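Local coordinates for protein similarities with probable monooxygenase (Photorhabdus luminescens, PDB 4HB9) that binds flavin-adenine dinucleotide and is probably a flavin-dependent monooxygenase of the aromatic-ring hydroxylase type, at residues Gly142-Phe147 with His152-Val157; Thr342-Ser347 with Ile359-Gln364. One frame throughout, in Å; residues are numbered along the deposited sequence.

Contact 1. Residues Gly142-Phe147 with His152-Val157; sequences GIKIFF and HENVDV
Lys144 swings CG away from its own backbone N (chi1 -175°) and stays extended from there, while His152 holds CG between its N and carbonyl carbon (chi1 68°); together these torsions bring the lysine chain across the imidazole. Lys144 CE sits over one face of the ring, 3.8 Å from the His152 centroid and displaced toward the rim, a CH-pi contact. The ammonium itself stays off the ring atoms, with Lys144 NZ 4.3 Å from His152 ND1. Asn154 runs alongside the same lysine and points the same way, its OD1 3.5 Å from Lys144 CG; that oxygen is buried here and meets aliphatic carbon without a hydrogen-bond partner in the model.

The two segments form a beta hairpin, the second and third strands of a three-stranded antiparallel sheet completed by strand 132-137. Ile143 with Val155 and Ile145 with Glu153 are the hydrogen-bonded pairs, each joined by two backbone bonds. The straightest is Ile145 N to Glu153 O, 2.8 Å with 177° at the hydrogen; Glu153 N to Ile145 O is longer, at 3.1 Å.

On the face opposite Lys144, Ile145 CD1 reaches across to Val155 and touches both its methyls, CG2 at 3.8 Å. Leu158 and Tyr30 of the parallel sheet pack against this apolar side, as does the FAD-binding Phe132. Further along, Glu153 CG lies at the edge of the Phe147 ring, 3.8 Å from CE2. Past the last pair the chain turns at Asp156, whose OD2 accepts a hydrogen bond from the backbone N of His3.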
loop_
_atom_site.group_PDB
_atom_site.type_symbol
_atom_site.label_atom_id
_atom_site.label_comp_id
_atom_site.label_asym_id
_atom_site.label_seq_id
_atom_site.Cartn_x
_atom_site.Cartn_y
_atom_site.Cartn_z
ATOM N N GLY A 142 -20.711 -21.548 -9.367
ATOM C CA GLY A 142 -19.275 -21.541 -9.675
ATOM C C GLY A 142 -18.902 -20.420 -10.620
ATOM O O GLY A 142 -19.765 -19.840 -11.282
ATOM N N ILE A 143 -17.609 -20.112 -10.670
ATOM C CA ILE A 143 -17.110 -18.990 -11.450
ATOM C C ILE A 143 -15.983 -19.452 -12.333
ATOM O O ILE A 143 -15.054 -20.118 -11.870
ATOM C CB ILE A 143 -16.579 -17.888 -10.535
ATOM C CG1 ILE A 143 -17.676 -17.427 -9.577
ATOM C CG2 ILE A 143 -16.053 -16.714 -11.347
ATOM C CD1 ILE A 143 -17.136 -16.721 -8.364
ATOM N N LYS A 144 -16.066 -19.092 -13.605
ATOM C CA LYS A 144 -15.045 -19.420 -14.575
ATOM C C LYS A 144 -14.173 -18.176 -14.717
ATOM O O LYS A 144 -14.685 -17.107 -15.012
ATOM C CB LYS A 144 -15.679 -19.806 -15.929
ATOM C CG LYS A 144 -14.667 -20.271 -16.956
ATOM C CD LYS A 144 -15.342 -20.838 -18.192
ATOM C CE LYS A 144 -14.327 -21.514 -19.100
ATOM N NZ LYS A 144 -14.884 -21.895 -20.438
ATOM N N ILE A 145 -12.868 -18.334 -14.499
ATOM C CA ILE A 145 -11.915 -17.237 -14.634
ATOM C C ILE A 145 -11.141 -17.395 -15.926
ATOM O O ILE A 145 -10.615 -18.467 -16.186
ATOM C CB ILE A 145 -10.870 -17.234 -13.484
ATOM C CG1 ILE A 145 -11.549 -17.379 -12.117
ATOM C CG2 ILE A 145 -10.047 -15.948 -13.539
ATOM C CD1 ILE A 145 -10.584 -17.818 -11.017
ATOM N N PHE A 146 -11.045 -16.325 -16.719
ATOM C CA PHE A 146 -10.255 -16.334 -17.948
ATOM C C PHE A 146 -8.984 -15.509 -17.804
ATOM O O PHE A 146 -9.051 -14.372 -17.372
ATOM C CB PHE A 146 -11.067 -15.712 -19.085
ATOM C CG PHE A 146 -12.331 -16.466 -19.410
ATOM C CD1 PHE A 146 -12.374 -17.352 -20.473
ATOM C CD2 PHE A 146 -13.464 -16.307 -18.639
ATOM C CE1 PHE A 146 -13.538 -18.045 -20.782
ATOM C CE2 PHE A 146 -14.632 -17.006 -18.934
ATOM C CZ PHE A 146 -14.673 -17.872 -20.013
ATOM N N PHE A 147 -7.862 -16.062 -18.247
ATOM C CA PHE A 147 -6.577 -15.382 -18.214
ATOM C C PHE A 147 -6.095 -14.950 -19.590
ATOM O O PHE A 147 -6.562 -15.446 -20.617
ATOM C CB PHE A 147 -5.553 -16.269 -17.510
ATOM C CG PHE A 147 -5.996 -16.692 -16.153
ATOM C CD1 PHE A 147 -5.935 -15.803 -15.087
ATOM C CD2 PHE A 147 -6.525 -17.950 -15.941
ATOM C CE1 PHE A 147 -6.376 -16.166 -13.824
ATOM C CE2 PHE A 147 -6.968 -18.325 -14.680
ATOM C CZ PHE A 147 -6.890 -17.434 -13.619
ATOM N N HIS A 152 -8.049 -20.969 -18.468
ATOM C CA HIS A 152 -9.166 -20.730 -17.556
ATOM C C HIS A 152 -9.128 -21.688 -16.379
ATOM O O HIS A 152 -8.507 -22.763 -16.439
ATOM C CB HIS A 152 -10.512 -20.863 -18.263
ATOM C CG HIS A 152 -10.807 -22.263 -18.693
ATOM N ND1 HIS A 152 -11.563 -23.134 -17.933
ATOM C CD2 HIS A 152 -10.393 -22.962 -19.774
ATOM C CE1 HIS A 152 -11.620 -24.303 -18.543
ATOM N NE2 HIS A 152 -10.918 -24.226 -19.661
ATOM N N GLU A 153 -9.776 -21.276 -15.294
ATOM C CA GLU A 153 -9.949 -22.120 -14.128
ATOM C C GLU A 153 -11.336 -21.877 -13.559
ATOM O O GLU A 153 -11.884 -20.784 -13.691
ATOM C CB GLU A 153 -8.922 -21.764 -13.047
ATOM C CG GLU A 153 -7.466 -21.926 -13.444
ATOM C CD GLU A 153 -7.017 -23.380 -13.520
ATOM O OE1 GLU A 153 -5.935 -23.639 -14.096
ATOM O OE2 GLU A 153 -7.746 -24.264 -13.013
ATOM N N ASN A 154 -11.864 -22.871 -12.855
ATOM C CA ASN A 154 -13.148 -22.750 -12.210
ATOM C C ASN A 154 -12.953 -22.721 -10.690
ATOM O O ASN A 154 -12.185 -23.517 -10.149
ATOM C CB ASN A 154 -14.057 -23.922 -12.595
ATOM C CG ASN A 154 -14.306 -24.015 -14.092
ATOM O OD1 ASN A 154 -14.344 -23.008 -14.807
ATOM N ND2 ASN A 154 -14.493 -25.241 -14.576
ATOM N N VAL A 155 -13.629 -21.795 -10.023
ATOM C CA VAL A 155 -13.576 -21.675 -8.574
ATOM C C VAL A 155 -14.989 -21.452 -8.028
ATOM O O VAL A 155 -15.932 -21.250 -8.785
ATOM C CB VAL A 155 -12.640 -20.517 -8.118
ATOM C CG1 VAL A 155 -11.223 -20.742 -8.625
ATOM C CG2 VAL A 155 -13.162 -19.156 -8.562
ATOM N N ASP A 156 -15.135 -21.516 -6.712
ATOM C CA ASP A 156 -16.435 -21.315 -6.064
ATOM C C ASP A 156 -16.620 -19.894 -5.518
ATOM O O ASP A 156 -17.740 -19.431 -5.353
ATOM C CB ASP A 156 -16.601 -22.356 -4.956
ATOM C CG ASP A 156 -16.460 -23.773 -5.487
ATOM O OD1 ASP A 156 -17.181 -24.116 -6.438
ATOM O OD2 ASP A 156 -15.591 -24.511 -5.018
ATOM N N VAL A 157 -15.504 -19.218 -5.220
ATOM C CA VAL A 157 -15.510 -17.856 -4.707
ATOM C C VAL A 157 -14.360 -17.149 -5.407
ATOM O O VAL A 157 -13.270 -17.711 -5.543
ATOM C CB VAL A 157 -15.273 -17.815 -3.187
ATOM C CG1 VAL A 157 -15.049 -16.384 -2.685
ATOM C CG2 VAL A 157 -16.432 -18.445 -2.437
#

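Contact 2. Residues Thr342-Ser347 with Ile359-Gln364; sequences TQKLAS and ISDYEQ
Lys344 and Asp361 carry the polar part of this contact: a salt bridge with Lys344 NZ 2.6 Å from Asp361 OD2. The lysine bends at chi2 (-48°) and then runs straight, meeting the aspartate side chain at about a right angle. NZ approaches OD2 from above the carboxylate, 43° out of its plane, and Lys344 CE is also close to that oxygen at 3.0 Å. The other oxygen, OD1, accepts a hydrogen bond from Gln365 NE2 one turn on, so each carboxylate oxygen has a partner, which should limit rotation of the group.

Helix 330-349 and helix 355-386 form an antiparallel helical hairpin, and the two segments run at 163° to each other with their axes 9.0 Å apart. Closer to the core, Lys344 CG lies 3.9 Å from Tyr362 CB, and Leu345 CD2 reaches Ile359 CG1 at 4.3 Å. The Tyr362 ring turns instead onto Asp337, Leu340 and Leu341 of the first helix, and its hydroxyl is hydrogen-bonded to the backbone O of Leu315, at the end of strand 313-315. Ser347 OG turns back to donate to Lys344 O, 2.6 Å away and slightly out of the carbonyl plane. On the second helix, the buried carboxylate of Glu363 is satisfied by Ser310 at OE1 and by Thr314 and Trp308 at OE2.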
loop_
_atom_site.group_PDB
_atom_site.type_symbol
_atom_site.label_atom_id
_atom_site.label_comp_id
_atom_site.label_asym_id
_atom_site.label_seq_id
_atom_site.Cartn_x
_atom_site.Cartn_y
_atom_site.Cartn_z
ATOM N N THR A 342 -10.953 -13.818 5.853
ATOM C CA THR A 342 -10.606 -15.141 6.395
ATOM C C THR A 342 -11.638 -15.598 7.437
ATOM O O THR A 342 -12.148 -16.724 7.373
ATOM C CB THR A 342 -9.212 -15.119 7.059
ATOM O OG1 THR A 342 -8.224 -14.862 6.065
ATOM C CG2 THR A 342 -8.918 -16.445 7.727
ATOM N N GLN A 343 -11.889 -14.736 8.412
ATOM C CA GLN A 343 -12.782 -15.057 9.504
ATOM C C GLN A 343 -14.199 -15.345 9.003
ATOM O O GLN A 343 -14.844 -16.285 9.468
ATOM C CB GLN A 343 -12.806 -13.945 10.547
ATOM C CG GLN A 343 -11.511 -13.786 11.316
ATOM C CD GLN A 343 -11.425 -12.482 12.094
ATOM O OE1 GLN A 343 -12.196 -11.553 11.874
ATOM N NE2 GLN A 343 -10.456 -12.398 12.976
ATOM N N LYS A 344 -14.677 -14.555 8.041
ATOM C CA LYS A 344 -16.032 -14.760 7.491
ATOM C C LYS A 344 -16.111 -16.027 6.621
ATOM O O LYS A 344 -17.035 -16.818 6.781
ATOM C CB LYS A 344 -16.513 -13.507 6.743
ATOM C CG LYS A 344 -16.568 -12.266 7.623
ATOM C CD LYS A 344 -17.273 -12.500 8.958
ATOM C CE LYS A 344 -17.329 -11.244 9.797
ATOM N NZ LYS A 344 -18.094 -11.474 11.053
ATOM N N LEU A 345 -15.128 -16.280 5.756
ATOM C CA LEU A 345 -15.135 -17.515 4.981
ATOM C C LEU A 345 -14.951 -18.731 5.898
ATOM O O LEU A 345 -15.558 -19.779 5.667
ATOM C CB LEU A 345 -14.110 -17.494 3.835
ATOM C CG LEU A 345 -14.436 -16.490 2.719
ATOM C CD1 LEU A 345 -13.292 -16.386 1.753
ATOM C CD2 LEU A 345 -15.737 -16.792 1.965
ATOM N N ALA A 346 -14.162 -18.595 6.961
ATOM C CA ALA A 346 -13.996 -19.716 7.903
ATOM C C ALA A 346 -15.345 -20.083 8.547
ATOM O O ALA A 346 -15.606 -21.256 8.797
ATOM C CB ALA A 346 -12.980 -19.377 8.979
ATOM N N SER A 347 -16.185 -19.090 8.842
ATOM C CA SER A 347 -17.483 -19.355 9.464
ATOM C C SER A 347 -18.400 -20.151 8.525
ATOM O O SER A 347 -19.295 -20.866 8.976
ATOM C CB SER A 347 -18.175 -18.051 9.898
ATOM O OG SER A 347 -18.703 -17.362 8.766
ATOM N N ILE A 359 -20.087 -13.346 3.114
ATOM C CA ILE A 359 -19.476 -12.352 2.230
ATOM C C ILE A 359 -20.098 -10.967 2.465
ATOM O O ILE A 359 -19.385 -9.971 2.589
ATOM C CB ILE A 359 -19.529 -12.781 0.757
ATOM C CG1 ILE A 359 -18.575 -13.961 0.529
ATOM C CG2 ILE A 359 -19.134 -11.625 -0.150
ATOM C CD1 ILE A 359 -18.712 -14.625 -0.818
ATOM N N SER A 360 -21.425 -10.912 2.567
ATOM C CA SER A 360 -22.136 -9.663 2.867
ATOM C C SER A 360 -21.698 -8.984 4.147
ATOM O O SER A 360 -21.584 -7.745 4.191
ATOM C CB SER A 360 -23.660 -9.935 2.949
ATOM O OG SER A 360 -24.336 -8.710 3.011
ATOM N N ASP A 361 -21.482 -9.785 5.194
ATOM C CA ASP A 361 -21.015 -9.320 6.507
ATOM C C ASP A 361 -19.636 -8.686 6.357
ATOM O O ASP A 361 -19.371 -7.595 6.908
ATOM C CB ASP A 361 -20.950 -10.518 7.494
ATOM C CG ASP A 361 -20.638 -10.127 8.941
ATOM O OD1 ASP A 361 -20.700 -8.947 9.326
ATOM O OD2 ASP A 361 -20.323 -11.037 9.747
ATOM N N TYR A 362 -18.751 -9.403 5.665
ATOM C CA TYR A 362 -17.401 -8.881 5.365
ATOM C C TYR A 362 -17.509 -7.515 4.664
ATOM O O TYR A 362 -16.885 -6.552 5.076
ATOM C CB TYR A 362 -16.618 -9.872 4.483
ATOM C CG TYR A 362 -15.478 -9.204 3.713
ATOM C CD1 TYR A 362 -14.372 -8.678 4.375
ATOM C CD2 TYR A 362 -15.547 -9.046 2.343
ATOM C CE1 TYR A 362 -13.345 -8.040 3.667
ATOM C CE2 TYR A 362 -14.543 -8.420 1.631
ATOM C CZ TYR A 362 -13.442 -7.914 2.297
ATOM O OH TYR A 362 -12.456 -7.283 1.570
ATOM N N GLU A 363 -18.317 -7.462 3.605
ATOM C CA GLU A 363 -18.439 -6.256 2.785
ATOM C C GLU A 363 -18.987 -5.078 3.557
ATOM O O GLU A 363 -18.520 -3.943 3.384
ATOM C CB GLU A 363 -19.244 -6.529 1.503
ATOM C CG GLU A 363 -18.493 -7.438 0.535
ATOM C CD GLU A 363 -19.318 -7.868 -0.642
ATOM O OE1 GLU A 363 -20.566 -7.906 -0.478
ATOM O OE2 GLU A 363 -18.735 -8.227 -1.712
ATOM N N GLN A 364 -19.947 -5.336 4.441
ATOM C CA GLN A 364 -20.552 -4.274 5.239
ATOM C C GLN A 364 -19.545 -3.717 6.266
ATOM O O GLN A 364 -19.402 -2.500 6.418
ATOM C CB GLN A 364 -21.833 -4.777 5.924
ATOM C CG GLN A 364 -22.655 -3.703 6.585
ATOM C CD GLN A 364 -23.447 -2.826 5.613
ATOM O OE1 GLN A 364 -23.382 -2.976 4.384
ATOM N NE2 GLN A 364 -24.183 -1.876 6.169
#

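How the contacts relate
Contact 1 and contact 2 lie on the same side of the chain's centre, their own centres 20 Å apart; their nearest atoms come to about 4 Å without touching. The parallel sheet relates them: chain leaving the hairpin of contact 1 enters strand 157-160, and its neighbour, strand 313-315, is the one that Tyr362 of contact 2 reaches. Neither Phe147 nor Tyr362 touches the bound FAD. The Phe147 side chain is about 6 Å from the cofactor and about 8 Å from that of the FAD-binding Arg32, whereas the Tyr362 side chain is about 9 Å from the cofactor and about 11 Å from that of Asp318.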